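Local atomic coordinates of aminotransferase (PDB entry 2FNU), a protein that catalyses the PLP-dependent transamination of a UDP-linked 4-keto sugar to UDP-4-amino-4,6-dideoxy-N-acetyl-beta-L-altrosamine, the second step of pseudaminic acid biosynthesis. Residues B[10-13]-B[14-17]; B[53-56]-B[57-60]; B[69-72]-B[73-76]; B[213-216]-B[217-221]; B[230-233]-B[234-237]. One frame throughout, in Å; residues are numbered along the deposited sequence.

Contact 1: B[10-13]-B[14-17]; sequences CLDK and EDKK
The side chain of Asp15 swings back over Asp12, and each of the two aspartates binds the other's backbone N-H: a capping box at the start of helix 13-23, with Asp12 as N-cap. In one direction Asp15 N donates to Asp12 OD2 at 3.1 Å, meeting that oxygen nearly along its C-O bond. In the other, Asp12 N reaches Asp15 OD2 at 2.9 Å and comes in from above the carboxylate plane, 38° out of it. Asp12 can serve its own helix end because CG stands between its backbone N and carbonyl carbon (chi1 64°), which turns the carboxylate back over the first turn. The price is two carboxylates at close quarters, the side chains crossing at about a right angle, with Asp12 OD2 and Asp15 OD2 3.2 Å apart. That pairing is probably eased by Lys245, whose NZ makes salt bridges to the OD1 atoms of both residues; Ser241 and Gln242 also hydrogen-bond to Asp15, which ties the box to helix 233-244. Leu11 lies against Asp15 as well, its CG 4.0 Å from Asp15 CB, and its side chain goes on to Leu238 of that same helix and to Leu23 of the second subunit. Lys16 runs extended past the Asp12 carbonyl, and its NZ is hydrogen-bonded to Asn24 of the second subunit, so this first turn also belongs to the dimer interface. The regular helix ladder starts here too: Lys16 N donates to Asp12 O at 3.1 Å, and one residue on, Lys17 N donates to Lys13 O at 2.9 Å.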
loop_
_atom_site.group_PDB
_atom_site.type_symbol
_atom_site.label_atom_id
_atom_site.label_comp_id
_atom_site.label_asym_id
_atom_site.label_seq_id
_atom_site.Cartn_x
_atom_site.Cartn_y
_atom_site.Cartn_z
ATOM N N CYS B 10 20.670 1.056 4.561
ATOM C CA CYS B 10 22.065 0.784 4.243
ATOM C C CYS B 10 22.141 0.096 2.890
ATOM O O CYS B 10 22.294 -1.127 2.814
ATOM C CB CYS B 10 22.688 -0.087 5.338
ATOM S SG CYS B 10 22.636 0.699 6.981
ATOM N N LEU B 11 22.033 0.890 1.821
ATOM C CA LEU B 11 22.127 0.358 0.454
ATOM C C LEU B 11 23.556 0.406 -0.044
ATOM O O LEU B 11 24.290 1.325 0.303
ATOM C CB LEU B 11 21.238 1.176 -0.498
ATOM C CG LEU B 11 19.784 0.714 -0.656
ATOM C CD1 LEU B 11 19.110 0.503 0.674
ATOM C CD2 LEU B 11 18.993 1.693 -1.513
ATOM N N ASP B 12 23.929 -0.568 -0.870
ATOM C CA ASP B 12 25.260 -0.584 -1.491
ATOM C C ASP B 12 25.130 -0.624 -3.015
ATOM O O ASP B 12 24.031 -0.542 -3.556
ATOM C CB ASP B 12 26.114 -1.753 -0.963
ATOM C CG ASP B 12 25.540 -3.128 -1.307
ATOM O OD1 ASP B 12 26.021 -4.128 -0.725
ATOM O OD2 ASP B 12 24.616 -3.236 -2.142
ATOM N N LYS B 13 26.256 -0.755 -3.713
ATOM C CA LYS B 13 26.214 -0.696 -5.185
ATOM C C LYS B 13 25.415 -1.821 -5.837
ATOM O O LYS B 13 24.820 -1.624 -6.904
ATOM C CB LYS B 13 27.633 -0.585 -5.782
ATOM C CG LYS B 13 28.577 -1.741 -5.471
ATOM C CD LYS B 13 28.575 -2.807 -6.572
ATOM C CE LYS B 13 29.592 -3.912 -6.297
ATOM N NZ LYS B 13 30.993 -3.397 -6.314
ATOM N N GLU B 14 25.413 -3.005 -5.229
ATOM C CA GLU B 14 24.660 -4.130 -5.776
ATOM C C GLU B 14 23.162 -3.831 -5.689
ATOM O O GLU B 14 22.404 -4.155 -6.614
ATOM C CB GLU B 14 24.989 -5.435 -5.038
ATOM C CG GLU B 14 26.348 -6.046 -5.385
ATOM C CD GLU B 14 26.529 -7.440 -4.781
ATOM O OE1 GLU B 14 25.515 -8.054 -4.360
ATOM O OE2 GLU B 14 27.687 -7.925 -4.731
ATOM N N ASP B 15 22.744 -3.216 -4.577
ATOM C CA ASP B 15 21.337 -2.843 -4.405
ATOM C C ASP B 15 20.925 -1.854 -5.500
ATOM O O ASP B 15 19.857 -1.985 -6.113
ATOM C CB ASP B 15 21.096 -2.192 -3.042
ATOM C CG ASP B 15 21.380 -3.122 -1.873
ATOM O OD1 ASP B 15 21.204 -4.358 -1.994
ATOM O OD2 ASP B 15 21.794 -2.594 -0.816
ATOM N N LYS B 16 21.772 -0.852 -5.724
ATOM C CA LYS B 16 21.473 0.190 -6.717
ATOM C C LYS B 16 21.442 -0.376 -8.133
ATOM O O LYS B 16 20.551 -0.032 -8.922
ATOM C CB LYS B 16 22.459 1.359 -6.569
ATOM C CG LYS B 16 22.417 1.940 -5.158
ATOM C CD LYS B 16 23.527 2.963 -4.890
ATOM C CE LYS B 16 23.532 3.397 -3.434
ATOM N NZ LYS B 16 24.643 4.340 -3.129
ATOM N N LYS B 17 22.382 -1.266 -8.448
ATOM C CA LYS B 17 22.375 -2.006 -9.720
ATOM C C LYS B 17 21.086 -2.797 -9.920
ATOM O O LYS B 17 20.508 -2.815 -11.016
ATOM C CB LYS B 17 23.565 -2.971 -9.793
ATOM C CG LYS B 17 23.698 -3.715 -11.113
ATOM C CD LYS B 17 25.010 -4.508 -11.150
ATOM C CE LYS B 17 25.234 -5.167 -12.505
ATOM N NZ LYS B 17 25.794 -4.207 -13.499
#

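Contact 2: B[53-56]-B[57-60]; sequences FNSA and TSAL. With PMP (4'-deoxy-4'-aminopyridoxal-5'-phosphate), chain E.
Phe53 lies along the first turn of helix 56-66 and turns a ring face to Ala59. Its CB is 4.1 Å from Ala59 N; CG and CD1 pass over Ala59 CA, and CD2 touches Ala59 CB at 3.8 Å. With CG beside the backbone N (chi1 -71°), the ring presents that face to the helix, and Ala59 CA sits over its centre, 4.0 Å from the centroid and 12° off the normal, a CH-pi contact. The turn itself is capped by Ser55, the N-cap residue, whose OG accepts from Ser58 N at 3.0 Å; the same hydroxyl is hydrogen-bonded to the carbonyl of Asn228 of the second subunit. Ala59 N then donates to Ser55 O, and Leu60 N to Ala56 O, to begin the helical ladder.

This helix start is the phosphate-binding end of the cofactor site. Ala56 N gives its hydrogen to O2P of the pyridoxamine phosphate at 2.9 Å, while O3P is gripped twice by Thr57, through N at 3.0 Å and through OG1 at 2.7 Å. Backbone N-H groups at a helix N-terminus, whose dipole would favour an anion, thus hold the phosphate, and Ser178 and His157 are among the cofactor's other hydrogen-bonding partners. Leu60 CD1 is 4.0 Å from C6 of the pyridine ring. Strand 49-53 leads into the turn from the edge of the seven-stranded sheet; Ala56, Ala59 and Leu60 pack on Val176 of strand 174-178, Phe53 and Ala59 on Val193 of strand 191-195, and Thr57 and Leu60 on Met90 of helix 86-93.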
loop_
_atom_site.group_PDB
_atom_site.type_symbol
_atom_site.label_atom_id
_atom_site.label_comp_id
_atom_site.label_asym_id
_atom_site.label_seq_id
_atom_site.Cartn_x
_atom_site.Cartn_y
_atom_site.Cartn_z
ATOM N N PHE B 53 4.181 -7.347 0.559
ATOM C CA PHE B 53 3.116 -6.324 0.576
ATOM C C PHE B 53 3.752 -4.948 0.543
ATOM O O PHE B 53 4.966 -4.826 0.795
ATOM C CB PHE B 53 2.318 -6.417 1.886
ATOM C CG PHE B 53 1.445 -7.631 1.989
ATOM C CD1 PHE B 53 0.097 -7.564 1.680
ATOM C CD2 PHE B 53 1.983 -8.852 2.390
ATOM C CE1 PHE B 53 -0.710 -8.698 1.768
ATOM C CE2 PHE B 53 1.190 -9.983 2.477
ATOM C CZ PHE B 53 -0.159 -9.913 2.168
ATOM N N ASN B 54 2.945 -3.906 0.291
ATOM C CA ASN B 54 3.495 -2.555 0.215
ATOM C C ASN B 54 4.027 -2.038 1.559
ATOM O O ASN B 54 4.811 -1.102 1.603
ATOM C CB ASN B 54 2.458 -1.567 -0.340
ATOM C CG ASN B 54 1.380 -1.240 0.657
ATOM O OD1 ASN B 54 1.427 -0.175 1.338
ATOM N ND2 ASN B 54 0.441 -2.140 0.805
ATOM N N SER B 55 3.530 -2.611 2.649
ATOM C CA SER B 55 3.968 -2.238 3.998
ATOM C C SER B 55 3.640 -3.392 4.954
ATOM O O SER B 55 2.777 -4.227 4.643
ATOM C CB SER B 55 3.264 -0.975 4.497
ATOM O OG SER B 55 1.873 -1.221 4.676
ATOM N N ALA B 56 4.280 -3.418 6.138
ATOM C CA ALA B 56 3.870 -4.422 7.129
ATOM C C ALA B 56 2.470 -4.157 7.680
ATOM O O ALA B 56 1.806 -5.084 8.141
ATOM C CB ALA B 56 4.883 -4.547 8.276
ATOM N N THR B 57 2.043 -2.887 7.672
ATOM C CA THR B 57 0.690 -2.571 8.147
ATOM C C THR B 57 -0.353 -3.215 7.216
ATOM O O THR B 57 -1.356 -3.766 7.687
ATOM C CB THR B 57 0.497 -1.060 8.258
ATOM O OG1 THR B 57 1.512 -0.547 9.110
ATOM C CG2 THR B 57 -0.842 -0.725 8.883
ATOM N N SER B 58 -0.089 -3.199 5.910
ATOM C CA SER B 58 -0.947 -3.909 4.949
ATOM C C SER B 58 -0.927 -5.414 5.180
ATOM O O SER B 58 -1.973 -6.088 5.095
ATOM C CB SER B 58 -0.556 -3.587 3.504
ATOM O OG SER B 58 -0.810 -2.226 3.208
ATOM N N ALA B 59 0.274 -5.941 5.444
ATOM C CA ALA B 59 0.441 -7.346 5.791
ATOM C C ALA B 59 -0.368 -7.711 7.042
ATOM O O ALA B 59 -1.068 -8.743 7.062
ATOM C CB ALA B 59 1.910 -7.654 5.986
ATOM N N LEU B 60 -0.304 -6.861 8.074
ATOM C CA LEU B 60 -1.033 -7.135 9.314
ATOM C C LEU B 60 -2.540 -7.157 9.061
ATOM O O LEU B 60 -3.241 -8.059 9.540
ATOM C CB LEU B 60 -0.699 -6.086 10.397
ATOM C CG LEU B 60 0.648 -6.220 11.101
ATOM C CD1 LEU B 60 0.998 -4.939 11.851
ATOM C CD2 LEU B 60 0.652 -7.394 12.058
HETATM N N1 PMP E . 4.713 -3.430 13.750
HETATM C C2 PMP E . 5.844 -2.964 14.367
HETATM C C2A PMP E . 6.326 -3.664 15.617
HETATM C C3 PMP E . 6.523 -1.867 13.818
HETATM O O3 PMP E . 7.671 -1.407 14.398
HETATM C C4 PMP E . 6.035 -1.229 12.654
HETATM C C4A PMP E . 6.697 0.009 12.089
HETATM N N4A PMP E . 7.274 0.847 13.118
HETATM C C5 PMP E . 4.914 -1.767 12.012
HETATM C C6 PMP E . 4.310 -2.902 12.550
HETATM C C5A PMP E . 4.356 -1.164 10.735
HETATM O O4P PMP E . 5.226 -1.548 9.686
HETATM P P PMP E . 5.257 -0.689 8.318
HETATM O O1P PMP E . 6.008 0.581 8.642
HETATM O O2P PMP E . 6.044 -1.531 7.358
HETATM O O3P PMP E . 3.849 -0.458 7.844
#

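Contact 3: B[69-72]-B[73-76]; sequences EFSA and DRNE
Arg74 folds its guanidinium back so that one face lies against the side chain of Ser71. Ser71 OG stands 3.3 Å above that plane, toward its rim, and Ser71 CB is 3.3 Å from Arg74 NH2. A bend at chi3 (-66°) in an otherwise stretched arginine chain brings the group over. The hydroxyl is badly angled for a hydrogen bond to Arg74 NH2; turned opposite its own N (chi1 174°), it accepts from Asp73 N at 3.3 Å instead. These residues make a type I beta turn from Ser71 to Arg74 in the loop between helix 56-66 and strand 76-79, closed by Arg74 N donating to Ser71 O at 2.9 Å from above the carbonyl plane. Waters bridge its limbs. One molecule links Arg74 NE to Glu69 O, and another accepts from Ser71 N and donates to Arg74 O. Farther along, the Phe70 ring and the Asn75 amide stand nearly perpendicular, their planes 82° apart, with Phe70 CZ 4.0 Å from Asn75 CB. Phe70 also makes an edge-to-face stack with Tyr96, and Asn75 shares backbone hydrogen bonds with Thr97 at the start of strand 97-100.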
loop_
_atom_site.group_PDB
_atom_site.type_symbol
_atom_site.label_atom_id
_atom_site.label_comp_id
_atom_site.label_asym_id
_atom_site.label_seq_id
_atom_site.Cartn_x
_atom_site.Cartn_y
_atom_site.Cartn_z
ATOM N N GLU B 69 -12.559 -16.290 9.607
ATOM C CA GLU B 69 -13.732 -15.436 9.437
ATOM C C GLU B 69 -14.026 -14.752 10.772
ATOM O O GLU B 69 -13.772 -15.325 11.841
ATOM C CB GLU B 69 -14.943 -16.244 8.963
ATOM C CG GLU B 69 -14.748 -16.839 7.573
ATOM C CD GLU B 69 -16.056 -17.093 6.834
ATOM O OE1 GLU B 69 -17.097 -17.323 7.493
ATOM O OE2 GLU B 69 -16.036 -17.064 5.583
ATOM N N PHE B 70 -14.528 -13.526 10.713
ATOM C CA PHE B 70 -14.864 -12.794 11.926
ATOM C C PHE B 70 -16.171 -13.268 12.548
ATOM O O PHE B 70 -17.165 -13.478 11.839
ATOM C CB PHE B 70 -14.946 -11.293 11.670
ATOM C CG PHE B 70 -15.205 -10.505 12.913
ATOM C CD1 PHE B 70 -14.163 -10.181 13.779
ATOM C CD2 PHE B 70 -16.499 -10.108 13.244
ATOM C CE1 PHE B 70 -14.394 -9.472 14.932
ATOM C CE2 PHE B 70 -16.741 -9.387 14.416
ATOM C CZ PHE B 70 -15.684 -9.063 15.260
ATOM N N SER B 71 -16.163 -13.408 13.874
ATOM C CA SER B 71 -17.387 -13.631 14.651
ATOM C C SER B 71 -17.435 -12.638 15.799
ATOM O O SER B 71 -16.463 -12.510 16.556
ATOM C CB SER B 71 -17.412 -15.041 15.234
ATOM O OG SER B 71 -18.529 -15.184 16.101
ATOM N N ALA B 72 -18.582 -11.980 15.963
ATOM C CA ALA B 72 -18.772 -11.008 17.039
ATOM C C ALA B 72 -18.654 -11.651 18.421
ATOM O O ALA B 72 -18.383 -10.968 19.409
ATOM C CB ALA B 72 -20.113 -10.309 16.899
ATOM N N ASP B 73 -18.873 -12.959 18.472
ATOM C CA ASP B 73 -18.769 -13.726 19.715
ATOM C C ASP B 73 -17.318 -14.095 20.078
ATOM O O ASP B 73 -17.048 -14.503 21.205
ATOM C CB ASP B 73 -19.614 -14.999 19.613
ATOM C CG ASP B 73 -21.117 -14.710 19.541
ATOM O OD1 ASP B 73 -21.844 -15.559 18.989
ATOM O OD2 ASP B 73 -21.563 -13.651 20.035
ATOM N N ARG B 74 -16.403 -13.963 19.114
ATOM C CA ARG B 74 -14.989 -14.320 19.299
ATOM C C ARG B 74 -14.144 -13.135 18.818
ATOM O O ARG B 74 -13.359 -13.241 17.864
ATOM C CB ARG B 74 -14.649 -15.620 18.558
ATOM C CG ARG B 74 -15.357 -16.852 19.180
ATOM C CD ARG B 74 -15.166 -18.138 18.373
ATOM N NE ARG B 74 -15.800 -18.114 17.047
ATOM C CZ ARG B 74 -17.093 -18.340 16.806
ATOM N NH1 ARG B 74 -17.940 -18.592 17.797
ATOM N NH2 ARG B 74 -17.548 -18.305 15.559
ATOM N N ASN B 75 -14.331 -12.019 19.515
ATOM C CA ASN B 75 -13.868 -10.710 19.057
ATOM C C ASN B 75 -12.661 -10.146 19.812
ATOM O O ASN B 75 -12.247 -9.030 19.509
ATOM C CB ASN B 75 -15.007 -9.688 19.164
ATOM C CG ASN B 75 -15.381 -9.383 20.608
ATOM O OD1 ASN B 75 -15.313 -8.234 21.059
ATOM N ND2 ASN B 75 -15.746 -10.413 21.347
ATOM N N GLU B 76 -12.138 -10.863 20.809
ATOM C CA GLU B 76 -11.007 -10.325 21.576
ATOM C C GLU B 76 -9.687 -10.947 21.157
ATOM O O GLU B 76 -9.601 -12.165 20.952
ATOM C CB GLU B 76 -11.230 -10.524 23.082
ATOM C CG GLU B 76 -12.396 -9.709 23.606
ATOM C CD GLU B 76 -12.613 -9.825 25.112
ATOM O OE1 GLU B 76 -13.654 -9.315 25.577
ATOM O OE2 GLU B 76 -11.767 -10.399 25.818
HETATM O O HOH W 1 -14.320 -16.522 14.852
HETATM O O HOH W 2 -15.846 -17.730 12.874
HETATM O O HOH W 3 -13.560 -13.792 15.139
HETATM O O HOH W 4 -21.265 -11.124 21.057
#

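Contact 4: B[213-216]-B[217-221]; sequences LKKD and FFEGE
Asp216 OD2 holds the tip of this hairpin together, taking the N-H of Phe218 at 2.8 Å with its anti lone pair and, weakly, that of Glu219. With chi1 near 47° the carboxylate folds in over the turn, between its own N and C=O. Glu219 O in turn receives two donors, Lys215 N at 2.9 Å and Asp216 N at 3.3 Å, both in the plane of the carbonyl. Lys214 coils through three bends so that NZ donates to Phe217 O at 3.1 Å from above the carbonyl plane. All this closes a beta hairpin of strands 212-214 and 220-222, in which Leu213 and Glu221 form the antiparallel hydrogen-bonded pair (Leu213 N to Glu221 O 2.8 Å, Glu221 N to Leu213 O 2.7 Å) and Lys214 and Gly220 form the non-hydrogen-bonded pair next to it. Lys215 and Glu219 run side by side and end in a long salt bridge, Lys215 NZ to Glu219 OE1 3.5 Å. Glu219 OE1 has a second cation in Lys317 of the second subunit, and Glu221 OE2 accepts from Gln323 N there. Phe217, one wall of the UDP-sugar pocket, stacks edge-to-face on His306 of that subunit, while its carbonyl also accepts from Gln313 NE2 of the second subunit.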
loop_
_atom_site.group_PDB
_atom_site.type_symbol
_atom_site.label_atom_id
_atom_site.label_comp_id
_atom_site.label_asym_id
_atom_site.label_seq_id
_atom_site.Cartn_x
_atom_site.Cartn_y
_atom_site.Cartn_z
ATOM N N LEU B 213 -9.146 -13.828 -9.603
ATOM C CA LEU B 213 -8.715 -15.117 -10.137
ATOM C C LEU B 213 -8.751 -14.982 -11.654
ATOM O O LEU B 213 -9.758 -14.552 -12.197
ATOM C CB LEU B 213 -9.727 -16.190 -9.735
ATOM C CG LEU B 213 -9.947 -16.355 -8.235
ATOM C CD1 LEU B 213 -11.398 -16.775 -7.954
ATOM C CD2 LEU B 213 -8.930 -17.341 -7.649
ATOM N N LYS B 214 -7.665 -15.290 -12.352
ATOM C CA LYS B 214 -7.714 -15.151 -13.807
ATOM C C LYS B 214 -8.077 -16.476 -14.461
ATOM O O LYS B 214 -7.453 -17.496 -14.181
ATOM C CB LYS B 214 -6.399 -14.590 -14.375
ATOM C CG LYS B 214 -6.103 -13.105 -14.029
ATOM C CD LYS B 214 -7.194 -12.104 -14.505
ATOM C CE LYS B 214 -7.289 -11.969 -16.029
ATOM N NZ LYS B 214 -5.972 -11.724 -16.710
ATOM N N LYS B 215 -9.109 -16.448 -15.304
ATOM C CA LYS B 215 -9.472 -17.584 -16.151
ATOM C C LYS B 215 -8.526 -17.665 -17.361
ATOM O O LYS B 215 -8.014 -18.734 -17.691
ATOM C CB LYS B 215 -10.909 -17.451 -16.639
ATOM C CG LYS B 215 -11.955 -17.313 -15.545
ATOM C CD LYS B 215 -13.344 -17.486 -16.143
ATOM C CE LYS B 215 -14.426 -16.971 -15.220
ATOM N NZ LYS B 215 -15.766 -17.059 -15.863
ATOM N N ASP B 216 -8.321 -16.533 -18.031
ATOM C CA ASP B 216 -7.358 -16.435 -19.128
ATOM C C ASP B 216 -6.794 -15.016 -19.167
ATOM O O ASP B 216 -6.969 -14.266 -18.204
ATOM C CB ASP B 216 -7.999 -16.834 -20.463
ATOM C CG ASP B 216 -9.348 -16.171 -20.687
ATOM O OD1 ASP B 216 -10.346 -16.891 -20.922
ATOM O OD2 ASP B 216 -9.414 -14.928 -20.618
ATOM N N PHE B 217 -6.120 -14.644 -20.258
ATOM C CA PHE B 217 -5.574 -13.292 -20.376
ATOM C C PHE B 217 -6.695 -12.268 -20.268
ATOM O O PHE B 217 -6.501 -11.171 -19.720
ATOM C CB PHE B 217 -4.809 -13.103 -21.701
ATOM C CG PHE B 217 -4.188 -11.730 -21.868
ATOM C CD1 PHE B 217 -2.897 -11.476 -21.416
ATOM C CD2 PHE B 217 -4.890 -10.699 -22.490
ATOM C CE1 PHE B 217 -2.321 -10.214 -21.569
ATOM C CE2 PHE B 217 -4.329 -9.444 -22.652
ATOM C CZ PHE B 217 -3.041 -9.194 -22.189
ATOM N N PHE B 218 -7.874 -12.646 -20.770
ATOM C CA PHE B 218 -8.959 -11.698 -20.997
ATOM C C PHE B 218 -9.972 -11.579 -19.882
ATOM O O PHE B 218 -10.605 -10.539 -19.750
ATOM C CB PHE B 218 -9.695 -12.039 -22.294
ATOM C CG PHE B 218 -8.786 -12.190 -23.459
ATOM C CD1 PHE B 218 -8.514 -13.445 -23.983
ATOM C CD2 PHE B 218 -8.155 -11.075 -24.007
ATOM C CE1 PHE B 218 -7.642 -13.585 -25.061
ATOM C CE2 PHE B 218 -7.283 -11.207 -25.079
ATOM C CZ PHE B 218 -7.022 -12.472 -25.601
ATOM N N GLU B 219 -10.153 -12.636 -19.099
ATOM C CA GLU B 219 -11.279 -12.661 -18.167
ATOM C C GLU B 219 -10.881 -13.197 -16.808
ATOM O O GLU B 219 -10.148 -14.171 -16.720
ATOM C CB GLU B 219 -12.431 -13.501 -18.728
ATOM C CG GLU B 219 -13.737 -13.316 -17.959
ATOM C CD GLU B 219 -14.847 -14.249 -18.399
ATOM O OE1 GLU B 219 -15.938 -14.171 -17.800
ATOM O OE2 GLU B 219 -14.632 -15.053 -19.334
ATOM N N GLY B 220 -11.380 -12.556 -15.752
ATOM C CA GLY B 220 -11.166 -13.052 -14.409
ATOM C C GLY B 220 -12.464 -13.328 -13.675
ATOM O O GLY B 220 -13.564 -13.185 -14.221
ATOM N N GLU B 221 -12.311 -13.751 -12.427
ATOM C CA GLU B 221 -13.435 -14.019 -11.554
ATOM C C GLU B 221 -13.083 -13.459 -10.186
ATOM O O GLU B 221 -11.930 -13.474 -9.783
ATOM C CB GLU B 221 -13.735 -15.523 -11.503
ATOM C CG GLU B 221 -14.957 -15.915 -10.653
ATOM C CD GLU B 221 -16.239 -15.242 -11.113
ATOM O OE1 GLU B 221 -17.012 -15.875 -11.869
ATOM O OE2 GLU B 221 -16.476 -14.081 -10.721
HETATM O O HOH W 5 -16.539 -18.134 -13.053
#

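Contact 5: B[230-233]-B[234-237]; sequences RLNE and IQSA
The chain comes in extended through Arg230 and Leu231 and turns into helix 233-244 at the N-cap residue Asn232, from where the helical bonds start: Ser236 N to Asn232 O at 3.0 Å and Ala237 N to Glu233 O at 3.0 Å. Ser236 doubles the grip on that first carbonyl. Its OG, held beside its own backbone N (chi1 -66°), donates to Asn232 O at 2.8 Å from above the carbonyl plane, 41° out of it, so the oxygen is bound by both backbone and side chain. The amides of Asn232 and Gln235 lie close, their planes 26° apart, though the two side chains run across each other at about a right angle. Leu231 lays its CG on Gln235 CB at 3.8 Å and points CD2 at Ser236 OG, 3.6 Å away. Glu233 bends off to take the backbone N-H groups of Arg33 and Ser34, at the start of helix 32-45. Arg230 runs the other way to a salt bridge with Glu189 of the second subunit. Leu231 rests on Phe37 of helix 32-45, while Ile234 packs on Val19 and Leu23 of helix 13-23, so the turn is wedged between those two helices.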
loop_
_atom_site.group_PDB
_atom_site.type_symbol
_atom_site.label_atom_id
_atom_site.label_comp_id
_atom_site.label_asym_id
_atom_site.label_seq_id
_atom_site.Cartn_x
_atom_site.Cartn_y
_atom_site.Cartn_z
ATOM N N ARG B 230 0.153 -4.625 -3.295
ATOM C CA ARG B 230 1.282 -5.319 -3.922
ATOM C C ARG B 230 2.586 -4.575 -3.692
ATOM O O ARG B 230 2.613 -3.333 -3.564
ATOM C CB ARG B 230 1.028 -5.474 -5.420
ATOM C CG ARG B 230 -0.201 -6.336 -5.741
ATOM C CD ARG B 230 -0.303 -6.637 -7.224
ATOM N NE ARG B 230 -0.432 -5.416 -8.037
ATOM C CZ ARG B 230 -1.532 -5.030 -8.688
ATOM N NH1 ARG B 230 -2.658 -5.752 -8.658
ATOM N NH2 ARG B 230 -1.494 -3.920 -9.420
ATOM N N LEU B 231 3.674 -5.348 -3.631
ATOM C CA LEU B 231 5.018 -4.799 -3.681
ATOM C C LEU B 231 5.470 -4.836 -5.139
ATOM O O LEU B 231 5.380 -5.877 -5.794
ATOM C CB LEU B 231 5.954 -5.652 -2.823
ATOM C CG LEU B 231 7.330 -5.016 -2.538
ATOM C CD1 LEU B 231 7.171 -3.843 -1.556
ATOM C CD2 LEU B 231 8.302 -6.037 -1.953
ATOM N N ASN B 232 5.951 -3.709 -5.660
ATOM C CA ASN B 232 6.310 -3.685 -7.081
ATOM C C ASN B 232 7.694 -4.291 -7.344
ATOM O O ASN B 232 8.381 -4.724 -6.407
ATOM C CB ASN B 232 6.193 -2.259 -7.628
ATOM C CG ASN B 232 7.083 -1.281 -6.894
ATOM O OD1 ASN B 232 6.613 -0.361 -6.203
ATOM N ND2 ASN B 232 8.376 -1.495 -7.004
ATOM N N GLU B 233 8.101 -4.335 -8.619
ATOM C CA GLU B 233 9.347 -5.012 -8.987
ATOM C C GLU B 233 10.582 -4.233 -8.570
ATOM O O GLU B 233 11.632 -4.826 -8.316
ATOM C CB GLU B 233 9.398 -5.281 -10.492
ATOM C CG GLU B 233 8.347 -6.251 -10.948
ATOM C CD GLU B 233 8.702 -7.675 -10.575
ATOM O OE1 GLU B 233 8.178 -8.167 -9.557
ATOM O OE2 GLU B 233 9.531 -8.286 -11.281
ATOM N N ILE B 234 10.478 -2.911 -8.529
ATOM C CA ILE B 234 11.617 -2.081 -8.140
ATOM C C ILE B 234 11.964 -2.418 -6.685
ATOM O O ILE B 234 13.110 -2.720 -6.359
ATOM C CB ILE B 234 11.291 -0.588 -8.273
ATOM C CG1 ILE B 234 10.963 -0.225 -9.738
ATOM C CG2 ILE B 234 12.457 0.263 -7.768
ATOM C CD1 ILE B 234 10.358 1.184 -9.879
ATOM N N GLN B 235 10.949 -2.435 -5.824
ATOM C CA GLN B 235 11.169 -2.692 -4.405
ATOM C C GLN B 235 11.531 -4.146 -4.167
ATOM O O GLN B 235 12.293 -4.445 -3.256
ATOM C CB GLN B 235 9.901 -2.432 -3.623
ATOM C CG GLN B 235 9.379 -1.052 -3.669
ATOM C CD GLN B 235 7.987 -1.003 -3.054
ATOM O OE1 GLN B 235 7.806 -0.436 -1.980
ATOM N NE2 GLN B 235 7.001 -1.637 -3.718
ATOM N N SER B 236 10.963 -5.059 -4.956
ATOM C CA SER B 236 11.288 -6.486 -4.811
ATOM C C SER B 236 12.749 -6.764 -5.166
ATOM O O SER B 236 13.411 -7.602 -4.543
ATOM C CB SER B 236 10.368 -7.329 -5.693
ATOM O OG SER B 236 9.028 -7.233 -5.239
ATOM N N ALA B 237 13.262 -6.064 -6.174
ATOM C CA ALA B 237 14.679 -6.206 -6.532
ATOM C C ALA B 237 15.560 -5.716 -5.391
ATOM O O ALA B 237 16.573 -6.339 -5.054
ATOM C CB ALA B 237 14.975 -5.385 -7.794
#

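Along the chain the contacts follow one another from 1 to 5, none enclosing another. Contacts 1, 2 and 5 each begin a helix: 13-23, 56-66 and 233-244. Contacts 2 and 5 are the pair that touch, through Phe53 O and Leu231 CD1 at 3.4 Å, with centres about 13 Å apart; contact 1 lies about 15 Å from contact 5, centre to centre; they do not touch, but contact 1 packs on helix 233-244, which contact 5 begins. Contact 3 follows helix 56-66 on the far surface, about 45 Å from contact 1 between centres. Contact 4 is an outlying hairpin reaching to the second subunit. All but contact 3 touch that subunit, consistent with active sites built at the dimer interface.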